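Local coordinates for protein MtVAO615 (Myceliophthora thermophila, PDB 6F72) that is probably a flavoprotein oxidase of unidentified substrate, carrying bicovalently bound FAD and reacting rapidly with molecular oxygen once reduced, at residues Asp249-Trp254 / Asp273-Leu278; Gly192-Leu197 / Ser291-Leu296; Pro59-Cys64 / Cys108-Asp113. All blocks are in the same frame, centred on the assembly; numbering follows the deposited sequence.

Contact 1 of 3, residues Asp249-Trp254 / Asp273-Leu278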
ATOM      1  N   ASP A 249      12.929  -4.659   4.898  1.00 20.29           N
ATOM      2  CA  ASP A 249      14.112  -4.900   5.733  1.00 20.56           C
ATOM      3  C   ASP A 249      13.996  -6.199   6.506  1.00 20.64           C
ATOM      4  O   ASP A 249      15.015  -6.835   6.831  1.00 20.90           O
ATOM      5  CB  ASP A 249      14.283  -3.783   6.760  1.00 20.83           C
ATOM      6  CG  ASP A 249      14.765  -2.498   6.157  1.00 20.94           C
ATOM      7  OD1 ASP A 249      15.283  -2.496   5.015  1.00 20.84           O
ATOM      8  OD2 ASP A 249      14.634  -1.474   6.854  1.00 21.22           O
ATOM      9  N   ASN A 250      12.750  -6.567   6.810  1.00 20.40           N
ATOM     10  CA  ASN A 250      12.450  -7.724   7.634  1.00 20.48           C
ATOM     11  C   ASN A 250      12.201  -8.993   6.838  1.00 20.30           C
ATOM     12  O   ASN A 250      11.901 -10.024   7.430  1.00 20.53           O
ATOM     13  CB  ASN A 250      11.276  -7.423   8.556  1.00 20.51           C
ATOM     14  CG  ASN A 250      11.661  -6.483   9.668  1.00 20.84           C
ATOM     15  OD1 ASN A 250      12.073  -6.923  10.726  1.00 21.15           O
ATOM     16  ND2 ASN A 250      11.562  -5.167   9.417  1.00 20.77           N
ATOM     17  N   VAL A 251      12.347  -8.928   5.515  1.00 19.98           N
ATOM     18  CA  VAL A 251      12.175 -10.101   4.669  1.00 19.89           C
ATOM     19  C   VAL A 251      13.393 -11.010   4.738  1.00 20.15           C
ATOM     20  O   VAL A 251      14.551 -10.557   4.599  1.00 20.27           O
ATOM     21  CB  VAL A 251      11.849  -9.759   3.196  1.00 19.64           C
ATOM     22  CG1 VAL A 251      11.538 -11.036   2.416  1.00 19.71           C
ATOM     23  CG2 VAL A 251      10.646  -8.852   3.117  1.00 19.41           C
ATOM     24  N   LEU A 252      13.125 -12.298   4.962  1.00 20.25           N
ATOM     25  CA  LEU A 252      14.174 -13.311   4.950  1.00 20.55           C
ATOM     26  C   LEU A 252      14.190 -14.067   3.624  1.00 20.52           C
ATOM     27  O   LEU A 252      15.250 -14.296   3.051  1.00 20.64           O
ATOM     28  CB  LEU A 252      14.032 -14.264   6.141  1.00 20.91           C
ATOM     29  CG  LEU A 252      13.986 -13.651   7.541  1.00 21.01           C
ATOM     30  CD1 LEU A 252      13.550 -14.705   8.541  1.00 21.43           C
ATOM     31  CD2 LEU A 252      15.343 -13.065   7.933  1.00 21.27           C
ATOM     32  N   GLU A 253      13.004 -14.451   3.151  1.00 20.36           N
ATOM     33  CA  GLU A 253      12.839 -15.288   1.962  1.00 20.49           C
ATOM     34  C   GLU A 253      11.597 -14.875   1.221  1.00 20.20           C
ATOM     35  O   GLU A 253      10.643 -14.438   1.849  1.00 20.01           O
ATOM     36  CB  GLU A 253      12.666 -16.752   2.361  1.00 20.94           C
ATOM     37  CG  GLU A 253      13.925 -17.341   2.977  1.00 21.40           C
ATOM     38  CD  GLU A 253      13.786 -18.801   3.347  1.00 21.96           C
ATOM     39  OE1 GLU A 253      13.221 -19.573   2.539  1.00 22.13           O
ATOM     40  OE2 GLU A 253      14.274 -19.169   4.433  1.00 22.32           O
ATOM     41  N   TRP A 254      11.646 -15.012  -0.106  1.00 20.25           N
ATOM     42  CA  TRP A 254      10.486 -14.918  -0.991  1.00 20.16           C
ATOM     43  C   TRP A 254      10.362 -16.261  -1.682  1.00 20.57           C
ATOM     44  O   TRP A 254      11.337 -16.755  -2.255  1.00 20.82           O
ATOM     45  CB  TRP A 254      10.679 -13.863  -2.083  1.00 19.95           C
ATOM     46  CG  TRP A 254      10.740 -12.442  -1.600  1.00 19.68           C
ATOM     47  CD1 TRP A 254      11.860 -11.645  -1.518  1.00 19.64           C
ATOM     48  CD2 TRP A 254       9.643 -11.646  -1.150  1.00 19.45           C
ATOM     49  NE1 TRP A 254      11.520 -10.400  -1.035  1.00 19.46           N
ATOM     50  CE2 TRP A 254      10.166 -10.374  -0.797  1.00 19.30           C
ATOM     51  CE3 TRP A 254       8.257 -11.885  -0.993  1.00 19.41           C
ATOM     52  CZ2 TRP A 254       9.356  -9.343  -0.307  1.00 19.14           C
ATOM     53  CZ3 TRP A 254       7.459 -10.862  -0.493  1.00 19.22           C
ATOM     54  CH2 TRP A 254       8.008  -9.605  -0.165  1.00 19.08           C
ATOM     55  N   ASP A 273      19.691 -11.607  -6.363  1.00 20.51           N
ATOM     56  CA  ASP A 273      19.360 -10.458  -7.170  1.00 20.28           C
ATOM     57  C   ASP A 273      17.834 -10.298  -7.264  1.00 19.83           C
ATOM     58  O   ASP A 273      17.324  -9.167  -7.193  1.00 19.56           O
ATOM     59  CB  ASP A 273      20.055 -10.521  -8.547  1.00 20.71           C
ATOM     60  CG  ASP A 273      19.726 -11.780  -9.345  1.00 20.98           C
ATOM     61  OD1 ASP A 273      19.137 -12.749  -8.807  1.00 20.93           O
ATOM     62  OD2 ASP A 273      20.078 -11.809 -10.542  1.00 21.35           O
ATOM     63  N   LEU A 274      17.120 -11.426  -7.382  1.00 19.78           N
ATOM     64  CA  LEU A 274      15.665 -11.437  -7.281  1.00 19.40           C
ATOM     65  C   LEU A 274      15.190 -11.062  -5.876  1.00 19.03           C
ATOM     66  O   LEU A 274      14.223 -10.285  -5.746  1.00 18.75           O
ATOM     67  CB  LEU A 274      15.044 -12.757  -7.761  1.00 19.59           C
ATOM     68  CG  LEU A 274      13.500 -12.886  -7.856  1.00 19.36           C
ATOM     69  CD1 LEU A 274      12.834 -11.919  -8.844  1.00 19.18           C
ATOM     70  CD2 LEU A 274      13.110 -14.313  -8.203  1.00 19.70           C
ATOM     71  N   TYR A 275      15.871 -11.563  -4.847  1.00 19.10           N
ATOM     72  CA  TYR A 275      15.547 -11.210  -3.454  1.00 18.84           C
ATOM     73  C   TYR A 275      15.643  -9.681  -3.253  1.00 18.66           C
ATOM     74  O   TYR A 275      14.793  -9.078  -2.588  1.00 18.38           O
ATOM     75  CB  TYR A 275      16.429 -11.981  -2.431  1.00 19.06           C
ATOM     76  CG  TYR A 275      16.351 -11.384  -1.039  1.00 18.90           C
ATOM     77  CD1 TYR A 275      17.206 -10.329  -0.661  1.00 18.95           C
ATOM     78  CD2 TYR A 275      15.403 -11.823  -0.113  1.00 18.78           C
ATOM     79  CE1 TYR A 275      17.101  -9.734   0.589  1.00 18.90           C
ATOM     80  CE2 TYR A 275      15.302 -11.241   1.151  1.00 18.70           C
ATOM     81  CZ  TYR A 275      16.150 -10.196   1.494  1.00 18.78           C
ATOM     82  OH  TYR A 275      16.076  -9.594   2.733  1.00 18.79           O
ATOM     83  N   TRP A 276      16.701  -9.094  -3.827  1.00 18.89           N
ATOM     84  CA  TRP A 276      17.005  -7.665  -3.750  1.00 18.87           C
ATOM     85  C   TRP A 276      15.865  -6.798  -4.379  1.00 18.61           C
ATOM     86  O   TRP A 276      15.334  -5.895  -3.715  1.00 18.43           O
ATOM     87  CB  TRP A 276      18.364  -7.412  -4.412  1.00 19.29           C
ATOM     88  CG  TRP A 276      18.840  -5.990  -4.392  1.00 19.43           C
ATOM     89  CD1 TRP A 276      19.566  -5.383  -3.401  1.00 19.64           C
ATOM     90  CD2 TRP A 276      18.675  -5.014  -5.427  1.00 19.51           C
ATOM     91  NE1 TRP A 276      19.831  -4.067  -3.741  1.00 19.80           N
ATOM     92  CE2 TRP A 276      19.309  -3.815  -4.981  1.00 19.73           C
ATOM     93  CE3 TRP A 276      18.052  -5.023  -6.687  1.00 19.48           C
ATOM     94  CZ2 TRP A 276      19.336  -2.638  -5.750  1.00 19.92           C
ATOM     95  CZ3 TRP A 276      18.070  -3.839  -7.458  1.00 19.66           C
ATOM     96  CH2 TRP A 276      18.705  -2.663  -6.975  1.00 19.89           C
ATOM     97  N   ALA A 277      15.509  -7.118  -5.633  1.00 18.62           N
ATOM     98  CA  ALA A 277      14.428  -6.502  -6.397  1.00 18.46           C
ATOM     99  C   ALA A 277      13.077  -6.621  -5.716  1.00 18.15           C
ATOM    100  O   ALA A 277      12.364  -5.633  -5.632  1.00 18.02           O
ATOM    101  CB  ALA A 277      14.362  -7.073  -7.811  1.00 18.63           C
ATOM    102  N   LEU A 278      12.735  -7.819  -5.223  1.00 18.08           N
ATOM    103  CA  LEU A 278      11.460  -8.036  -4.536  1.00 17.88           C
ATOM    104  C   LEU A 278      11.331  -7.319  -3.184  1.00 17.73           C
ATOM    105  O   LEU A 278      10.213  -7.047  -2.730  1.00 17.57           O
ATOM    106  CB  LEU A 278      11.144  -9.530  -4.378  1.00 17.95           C
ATOM    107  CG  LEU A 278      10.683 -10.349  -5.588  1.00 18.13           C
ATOM    108  CD1 LEU A 278      10.794 -11.827  -5.237  1.00 18.37           C
ATOM    109  CD2 LEU A 278       9.249 -10.024  -6.027  1.00 18.03           C
TER

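Contact 2 of 3, residues Gly192-Leu197 / Ser291-Leu296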
ATOM      1  N   GLY A 192      16.656 -15.901  14.996  1.00 27.45           N
ATOM      2  CA  GLY A 192      15.556 -15.599  15.895  1.00 27.45           C
ATOM      3  C   GLY A 192      14.209 -16.031  15.329  1.00 27.04           C
ATOM      4  O   GLY A 192      14.157 -16.734  14.302  1.00 26.76           O
ATOM      5  N   PRO A 193      13.105 -15.596  15.976  1.00 27.02           N
ATOM      6  CA  PRO A 193      11.787 -16.021  15.502  1.00 26.74           C
ATOM      7  C   PRO A 193      11.504 -15.447  14.121  1.00 26.05           C
ATOM      8  O   PRO A 193      12.024 -14.375  13.766  1.00 25.80           O
ATOM      9  CB  PRO A 193      10.814 -15.436  16.535  1.00 26.93           C
ATOM     10  CG  PRO A 193      11.659 -14.788  17.596  1.00 27.35           C
ATOM     11  CD  PRO A 193      13.011 -14.557  17.020  1.00 27.18           C
ATOM     12  N   ALA A 194      10.704 -16.176  13.351  1.00 25.83           N
ATOM     13  CA  ALA A 194      10.250 -15.758  12.033  1.00 25.09           C
ATOM     14  C   ALA A 194       8.849 -16.318  11.758  1.00 25.02           C
ATOM     15  O   ALA A 194       8.383 -17.256  12.427  1.00 25.49           O
ATOM     16  CB  ALA A 194      11.229 -16.211  10.960  1.00 25.00           C
ATOM     17  N   ALA A 195       8.192 -15.728  10.770  1.00 24.40           N
ATOM     18  CA  ALA A 195       6.888 -16.184  10.317  1.00 24.30           C
ATOM     19  C   ALA A 195       6.919 -16.339   8.800  1.00 23.89           C
ATOM     20  O   ALA A 195       7.313 -15.416   8.083  1.00 23.47           O
ATOM     21  CB  ALA A 195       5.811 -15.205  10.744  1.00 24.11           C
ATOM     22  N   LYS A 196       6.547 -17.524   8.323  1.00 24.13           N
ATOM     23  CA  LYS A 196       6.312 -17.734   6.903  1.00 23.86           C
ATOM     24  C   LYS A 196       4.825 -17.470   6.658  1.00 23.64           C
ATOM     25  O   LYS A 196       3.967 -18.043   7.340  1.00 24.01           O
ATOM     26  CB  LYS A 196       6.705 -19.148   6.492  1.00 24.40           C
ATOM     27  CG  LYS A 196       6.627 -19.397   4.995  1.00 24.42           C
ATOM     28  CD  LYS A 196       7.086 -20.805   4.655  1.00 25.11           C
ATOM     29  CE  LYS A 196       6.540 -21.235   3.305  1.00 25.27           C
ATOM     30  NZ  LYS A 196       7.003 -22.604   2.956  1.00 26.00           N
ATOM     31  N   LEU A 197       4.529 -16.585   5.708  1.00 23.06           N
ATOM     32  CA  LEU A 197       3.151 -16.155   5.469  1.00 22.80           C
ATOM     33  C   LEU A 197       2.774 -16.278   4.008  1.00 22.54           C
ATOM     34  O   LEU A 197       3.506 -15.811   3.139  1.00 22.14           O
ATOM     35  CB  LEU A 197       2.947 -14.702   5.935  1.00 22.47           C
ATOM     36  CG  LEU A 197       3.318 -14.234   7.348  1.00 22.59           C
ATOM     37  CD1 LEU A 197       3.119 -12.725   7.461  1.00 22.29           C
ATOM     38  CD2 LEU A 197       2.533 -14.962   8.436  1.00 23.09           C
ATOM     39  N   SER A 291       4.632 -16.807  -1.039  1.00 21.21           N
ATOM     40  CA  SER A 291       4.791 -16.553   0.384  1.00 21.38           C
ATOM     41  C   SER A 291       6.038 -15.726   0.594  1.00 21.32           C
ATOM     42  O   SER A 291       6.880 -15.615  -0.308  1.00 21.25           O
ATOM     43  CB  SER A 291       4.894 -17.874   1.179  1.00 21.89           C
ATOM     44  OG  SER A 291       6.180 -18.463   1.055  1.00 22.08           O
ATOM     45  N   MET A 292       6.134 -15.145   1.789  1.00 21.54           N
ATOM     46  CA  MET A 292       7.377 -14.563   2.292  1.00 21.68           C
ATOM     47  C   MET A 292       7.673 -15.131   3.671  1.00 22.10           C
ATOM     48  O   MET A 292       6.766 -15.541   4.401  1.00 22.38           O
ATOM     49  CB  MET A 292       7.288 -13.024   2.334  1.00 21.41           C
ATOM     50  CG  MET A 292       6.484 -12.430   3.479  1.00 21.48           C
ATOM     51  SD  MET A 292       6.620 -10.634   3.536  1.00 21.42           S
ATOM     52  CE  MET A 292       5.940 -10.312   5.169  1.00 21.47           C
ATOM     53  N   THR A 293       8.949 -15.192   4.011  1.00 22.40           N
ATOM     54  CA  THR A 293       9.345 -15.473   5.371  1.00 22.80           C
ATOM     55  C   THR A 293       9.939 -14.177   5.888  1.00 22.62           C
ATOM     56  O   THR A 293      10.741 -13.537   5.197  1.00 22.36           O
ATOM     57  CB  THR A 293      10.338 -16.632   5.410  1.00 23.34           C
ATOM     58  OG1 THR A 293       9.752 -17.734   4.716  1.00 23.68           O
ATOM     59  CG2 THR A 293      10.669 -17.039   6.853  1.00 23.79           C
ATOM     60  N   ALA A 294       9.516 -13.781   7.084  1.00 22.79           N
ATOM     61  CA  ALA A 294       9.942 -12.517   7.659  1.00 22.81           C
ATOM     62  C   ALA A 294      10.192 -12.628   9.144  1.00 23.33           C
ATOM     63  O   ALA A 294       9.564 -13.437   9.842  1.00 23.62           O
ATOM     64  CB  ALA A 294       8.920 -11.429   7.383  1.00 22.52           C
ATOM     65  N   ARG A 295      11.112 -11.788   9.601  1.00 24.80           N
ATOM     66  CA  ARG A 295      11.439 -11.613  11.009  1.00 25.24           C
ATOM     67  C   ARG A 295      10.221 -11.323  11.888  1.00 25.11           C
ATOM     68  O   ARG A 295       9.351 -10.538  11.528  1.00 24.55           O
ATOM     69  CB  ARG A 295      12.478 -10.489  11.175  1.00 25.21           C
ATOM     70  CG  ARG A 295      13.698 -10.627  10.272  1.00 25.47           C
ATOM     71  CD  ARG A 295      14.843  -9.674  10.639  1.00 25.75           C
ATOM     72  NE  ARG A 295      14.503  -8.258  10.507  1.00 25.26           N
ATOM     73  CZ  ARG A 295      15.379  -7.248  10.542  1.00 25.50           C
ATOM     74  NH1 ARG A 295      16.691  -7.481  10.697  1.00 26.16           N
ATOM     75  NH2 ARG A 295      14.943  -5.994  10.420  1.00 24.97           N
ATOM     76  N   LEU A 296      10.167 -12.006  13.022  1.00 25.85           N
ATOM     77  CA  LEU A 296       9.281 -11.654  14.120  1.00 26.19           C
ATOM     78  C   LEU A 296      10.114 -11.047  15.222  1.00 26.79           C
ATOM     79  O   LEU A 296      11.293 -11.342  15.325  1.00 27.30           O
ATOM     80  CB  LEU A 296       8.537 -12.885  14.647  1.00 26.59           C
ATOM     81  CG  LEU A 296       7.382 -13.404  13.791  1.00 26.38           C
ATOM     82  CD1 LEU A 296       6.728 -14.586  14.485  1.00 27.00           C
ATOM     83  CD2 LEU A 296       6.358 -12.312  13.515  1.00 25.81           C
TER

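Contact 3 of 3, residues Pro59-Cys64 / Cys108-Asp113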
ATOM      1  N   PRO A  59     -18.613  -8.236 -11.210  1.00 27.37           N
ATOM      2  CA  PRO A  59     -18.354  -7.173 -10.231  1.00 27.43           C
ATOM      3  C   PRO A  59     -19.343  -7.219  -9.080  1.00 28.40           C
ATOM      4  O   PRO A  59     -20.489  -7.571  -9.282  1.00 29.00           O
ATOM      5  CB  PRO A  59     -18.495  -5.892 -11.060  1.00 27.09           C
ATOM      6  CG  PRO A  59     -18.025  -6.296 -12.410  1.00 26.68           C
ATOM      7  CD  PRO A  59     -18.546  -7.717 -12.587  1.00 27.10           C
ATOM      8  N   GLN A  60     -18.877  -6.901  -7.879  1.00 28.82           N
ATOM      9  CA  GLN A  60     -19.695  -6.967  -6.663  1.00 30.07           C
ATOM     10  C   GLN A  60     -21.003  -6.133  -6.716  1.00 30.84           C
ATOM     11  O   GLN A  60     -22.005  -6.514  -6.114  1.00 31.86           O
ATOM     12  CB  GLN A  60     -18.841  -6.568  -5.457  1.00 30.25           C
ATOM     13  CG  GLN A  60     -19.357  -7.068  -4.118  1.00 31.40           C
ATOM     14  CD  GLN A  60     -18.439  -6.705  -2.966  1.00 31.73           C
ATOM     15  OE1 GLN A  60     -17.903  -5.603  -2.895  1.00 31.30           O
ATOM     16  NE2 GLN A  60     -18.258  -7.646  -2.047  1.00 32.56           N
ATOM     17  N   ALA A  61     -20.996  -5.023  -7.453  1.00 30.65           N
ATOM     18  CA  ALA A  61     -22.184  -4.159  -7.597  1.00 31.36           C
ATOM     19  C   ALA A  61     -23.123  -4.543  -8.754  1.00 31.67           C
ATOM     20  O   ALA A  61     -24.014  -3.773  -9.119  1.00 32.06           O
ATOM     21  CB  ALA A  61     -21.782  -2.685  -7.677  1.00 31.11           C
ATOM     22  N   SER A  62     -22.952  -5.742  -9.314  1.00 31.68           N
ATOM     23  CA  SER A  62     -23.901  -6.242 -10.314  1.00 32.29           C
ATOM     24  C   SER A  62     -25.318  -6.358  -9.735  1.00 33.63           C
ATOM     25  O   SER A  62     -26.293  -6.230 -10.476  1.00 34.13           O
ATOM     26  CB  SER A  62     -23.461  -7.581 -10.880  1.00 32.07           C
ATOM     27  OG  SER A  62     -23.710  -8.586  -9.937  1.00 32.65           O
ATOM     28  N   VAL A  63     -25.413  -6.579  -8.418  1.00 34.38           N
ATOM     29  CA  VAL A  63     -26.689  -6.501  -7.671  1.00 35.89           C
ATOM     30  C   VAL A  63     -27.410  -5.140  -7.788  1.00 36.49           C
ATOM     31  O   VAL A  63     -28.624  -5.043  -7.564  1.00 37.46           O
ATOM     32  CB  VAL A  63     -26.534  -6.887  -6.173  1.00 36.46           C
ATOM     33  CG1 VAL A  63     -26.177  -8.353  -6.034  1.00 36.54           C
ATOM     34  CG2 VAL A  63     -25.514  -6.007  -5.460  1.00 35.94           C
ATOM     35  N   CYS A  64     -26.649  -4.109  -8.146  1.00 36.20           N
ATOM     36  CA  CYS A  64     -27.154  -2.744  -8.330  1.00 36.81           C
ATOM     37  C   CYS A  64     -27.607  -2.464  -9.764  1.00 36.74           C
ATOM     38  O   CYS A  64     -28.059  -1.359 -10.068  1.00 36.96           O
ATOM     39  CB  CYS A  64     -26.075  -1.744  -7.909  1.00 36.62           C
ATOM     40  SG  CYS A  64     -25.779  -1.754  -6.129  1.00 37.83           S
ATOM     41  N   CYS A 108     -19.357  -0.521 -13.100  1.00 25.75           N
ATOM     42  CA  CYS A 108     -20.323  -1.326 -12.377  1.00 26.18           C
ATOM     43  C   CYS A 108     -20.231  -1.008 -10.898  1.00 26.00           C
ATOM     44  O   CYS A 108     -19.670  -1.773 -10.116  1.00 25.81           O
ATOM     45  CB  CYS A 108     -20.118  -2.827 -12.629  1.00 26.36           C
ATOM     46  SG  CYS A 108     -21.456  -3.818 -11.915  1.00 27.14           S
ATOM     47  N   VAL A 109     -20.792   0.135 -10.531  1.00 26.11           N
ATOM     48  CA  VAL A 109     -20.714   0.667  -9.172  1.00 26.11           C
ATOM     49  C   VAL A 109     -22.121   0.805  -8.590  1.00 26.93           C
ATOM     50  O   VAL A 109     -23.092   0.809  -9.357  1.00 27.38           O
ATOM     51  CB  VAL A 109     -19.981   2.031  -9.154  1.00 25.70           C
ATOM     52  CG1 VAL A 109     -18.497   1.849  -9.472  1.00 24.94           C
ATOM     53  CG2 VAL A 109     -20.652   3.032 -10.102  1.00 25.87           C
ATOM     54  N   PRO A 110     -22.250   0.929  -7.243  1.00 27.23           N
ATOM     55  CA  PRO A 110     -23.588   1.001  -6.614  1.00 28.04           C
ATOM     56  C   PRO A 110     -24.348   2.329  -6.760  1.00 28.45           C
ATOM     57  O   PRO A 110     -25.521   2.401  -6.379  1.00 29.16           O
ATOM     58  CB  PRO A 110     -23.291   0.759  -5.123  1.00 28.17           C
ATOM     59  CG  PRO A 110     -21.925   0.148  -5.091  1.00 27.49           C
ATOM     60  CD  PRO A 110     -21.203   0.841  -6.209  1.00 26.90           C
ATOM     61  N   PHE A 111     -23.707   3.348  -7.326  1.00 28.06           N
ATOM     62  CA  PHE A 111     -24.237   4.711  -7.268  1.00 28.42           C
ATOM     63  C   PHE A 111     -24.740   5.255  -8.609  1.00 28.52           C
ATOM     64  O   PHE A 111     -25.191   6.392  -8.683  1.00 28.83           O
ATOM     65  CB  PHE A 111     -23.210   5.650  -6.594  1.00 28.13           C
ATOM     66  CG  PHE A 111     -22.834   5.219  -5.199  1.00 28.28           C
ATOM     67  CD1 PHE A 111     -23.694   5.452  -4.118  1.00 29.04           C
ATOM     68  CD2 PHE A 111     -21.640   4.532  -4.965  1.00 27.76           C
ATOM     69  CE1 PHE A 111     -23.355   5.036  -2.834  1.00 29.22           C
ATOM     70  CE2 PHE A 111     -21.290   4.118  -3.680  1.00 27.92           C
ATOM     71  CZ  PHE A 111     -22.153   4.375  -2.613  1.00 28.67           C
ATOM     72  N   THR A 112     -24.662   4.436  -9.655  1.00 28.31           N
ATOM     73  CA  THR A 112     -25.193   4.793 -10.960  1.00 28.44           C
ATOM     74  C   THR A 112     -26.602   4.239 -11.163  1.00 29.34           C
ATOM     75  O   THR A 112     -27.130   3.490 -10.324  1.00 29.60           O
ATOM     76  CB  THR A 112     -24.300   4.303 -12.109  1.00 27.87           C
ATOM     77  OG1 THR A 112     -23.913   2.951 -11.867  1.00 27.68           O
ATOM     78  CG2 THR A 112     -23.067   5.182 -12.238  1.00 27.26           C
ATOM     79  N   ASP A 113     -27.210   4.638 -12.283  1.00 29.78           N
ATOM     80  CA  ASP A 113     -28.508   4.158 -12.685  1.00 30.56           C
ATOM     81  C   ASP A 113     -28.533   2.634 -12.803  1.00 30.72           C
ATOM     82  O   ASP A 113     -27.634   2.064 -13.431  1.00 30.30           O
ATOM     83  CB  ASP A 113     -28.904   4.778 -14.013  1.00 30.85           C
ATOM     84  CG  ASP A 113     -30.384   4.692 -14.252  1.00 31.82           C
ATOM     85  OD1 ASP A 113     -30.889   3.614 -14.612  1.00 32.25           O
ATOM     86  OD2 ASP A 113     -31.051   5.711 -14.052  1.00 32.33           O
TER
HETATM   87  O   HOH W   1     -18.665  -3.879  -8.288  1.00 32.33           O

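Contact 1 of 3, residues Asp249-Trp254 / Asp273-Leu278
Trp254, on strand 251-257, meets Tyr275 and Leu278 of helix 272-278, and its indole can be followed outward atom by atom. Trp254 CB lies 3.8 Å from Leu278 CD1, and chi1 of -67°, with CG anti to the carbonyl carbon, brings CG against that same methyl. Trp254 CD1 lies 3.8 Å from Tyr275 CD2 and also meets Leu278 CB. Trp254 NE1 comes within 3.5 Å of Leu278 CB, which sits over the face of the five-membered ring in a CH-pi contact, 3.6 Å from the centroid. Farther out, Trp254 CZ2 reaches Leu278 O at 3.4 Å. The opposite face is covered by Val251 CG1, displaced toward the rim, so an aliphatic group from each segment clasps the indole. The Tyr275 ring lies obliquely to the five-membered ring, the planes at 49°.

The polar link lies at the far end of the tyrosine. Tyr275 OH donates to Val251 O over 2.6 Å, arriving 38° out of the carbonyl plane, while Val251 CG1 packs on Tyr275 CE2 at 4.0 Å. The acceptor immediately precedes a classic beta bulge, in which Leu252 and Glu253 both face Thr293 of strand 288-298; Leu252 O lies near Tyr275 CE2. The indole N-H is engaged by Ser279 OG just beyond the helix, and Thr232 and Gln233 of helix 227-233 also touch Trp254.

In this buried setting, the phenol proton and the carbonyl next to the bulge satisfy each other. Together with the indole N-H held by Ser279, this implies that the aromatic groups joining helix to sheet are held by directed polar bonds at Tyr275 OH and Trp254 NE1 as well as by apolar contact.

Contact 2 of 3, residues Gly192-Leu197 / Ser291-Leu296
Ala195 and Ala294 form a hydrogen-bonded pair in an antiparallel ladder between strands 193-198 and 288-298 of the FAD-binding PCMH-type region. Ala195 N gives its proton to Ala294 O at 2.8 Å, and the return bond, from Ala294 N to Ala195 O, spans 2.9 Å. Leu197 and Met292 repeat the pattern, with Leu197 N only 2.8 Å from Met292 O in an almost linear bond (170° at the hydrogen). Between these rungs, Lys196 and Thr293 make a non-hydrogen-bonded pair whose side chains share a face: Lys196 CG lies 3.6 Å from Thr293 OG1.

On the face carrying Ala195, Leu296 folds over the neighbouring strand. Its CG, anti to the carbonyl carbon (chi1 -76°), stands 3.9 Å from Ala195 CB, while CD1 lies over the Ala194 carbonyl and CB meets Pro193 CB. An alanine at Leu296 would probably leave Ala195 CB without its covering branch and open a gap beside Phe181 and Ile217, which also touch the leucine.

Second-shell groups position both ends. Glu255 holds Ser291 OG by a hydrogen bond, and Asn250 does the same for Arg295 NE. Pro193 O accepts from Tyr190 OH as well as from Leu296 N, the latter 3.1 Å away and raised 50° out of the Pro193 carbonyl plane.

Contact 3 of 3, residues Pro59-Cys64 / Cys108-Asp113
Pro59 and Cys108 open the apolar part of this contact, with Pro59 CB 3.7 Å from Cys108 SG. Ala61 CB is wedged against the second segment, 3.4 Å from Cys108 O and 3.8 Å from Pro110 CG. Cys64 SG lies beside the same proline ring, 3.7 Å from Pro110 CB. Each sulfur therefore packs on a proline of the other segment.

Covalent bonds fix both sulfurs, but not to one another. Cys64 is joined to Cys77 and Cys108 to Cys118, so the contact sets the entry to one disulfide-closed loop against the start of another. A short 3-10 turn, Ser62-Cys64, leads into the first of them, with backbone bonds from Ser62 N to Pro59 O and from Cys64 N to Ala61 O. Cys108 SG, anti to its own backbone N (chi1 -172°), rests against this turn.

The polar connection runs through one water, which accepts from Ala61 N at 2.7 Å and donates to Cys108 O at 3.0 Å. The next carbonyl, Val109 O, is hydrogen-bonded by His65 NE2, from the residue directly after Cys64.

Overall arrangement
Contacts 1 and 2 belong to one continuous piece of the fold: their centres lie 12 Å apart, and strands 251-257 and 288-298 are neighbours in the same antiparallel sheet. Leu252 N to Thr293 O, at 2.7 Å, ties them through the backbone, and Trp254 CZ3 packs 3.6 Å from Met292 CB. Both approach the cofactor, with the side chain of Leu278 about 6 Å and that of Ser291 about 8 Å from FAD, whose covalent links are made by His157 and Cys222. Contact 3 stands apart. Its centre is 39 Å from each of the others, its nearest atoms are about 24 Å from contact 2, and it lies across the chain's centre from contact 1.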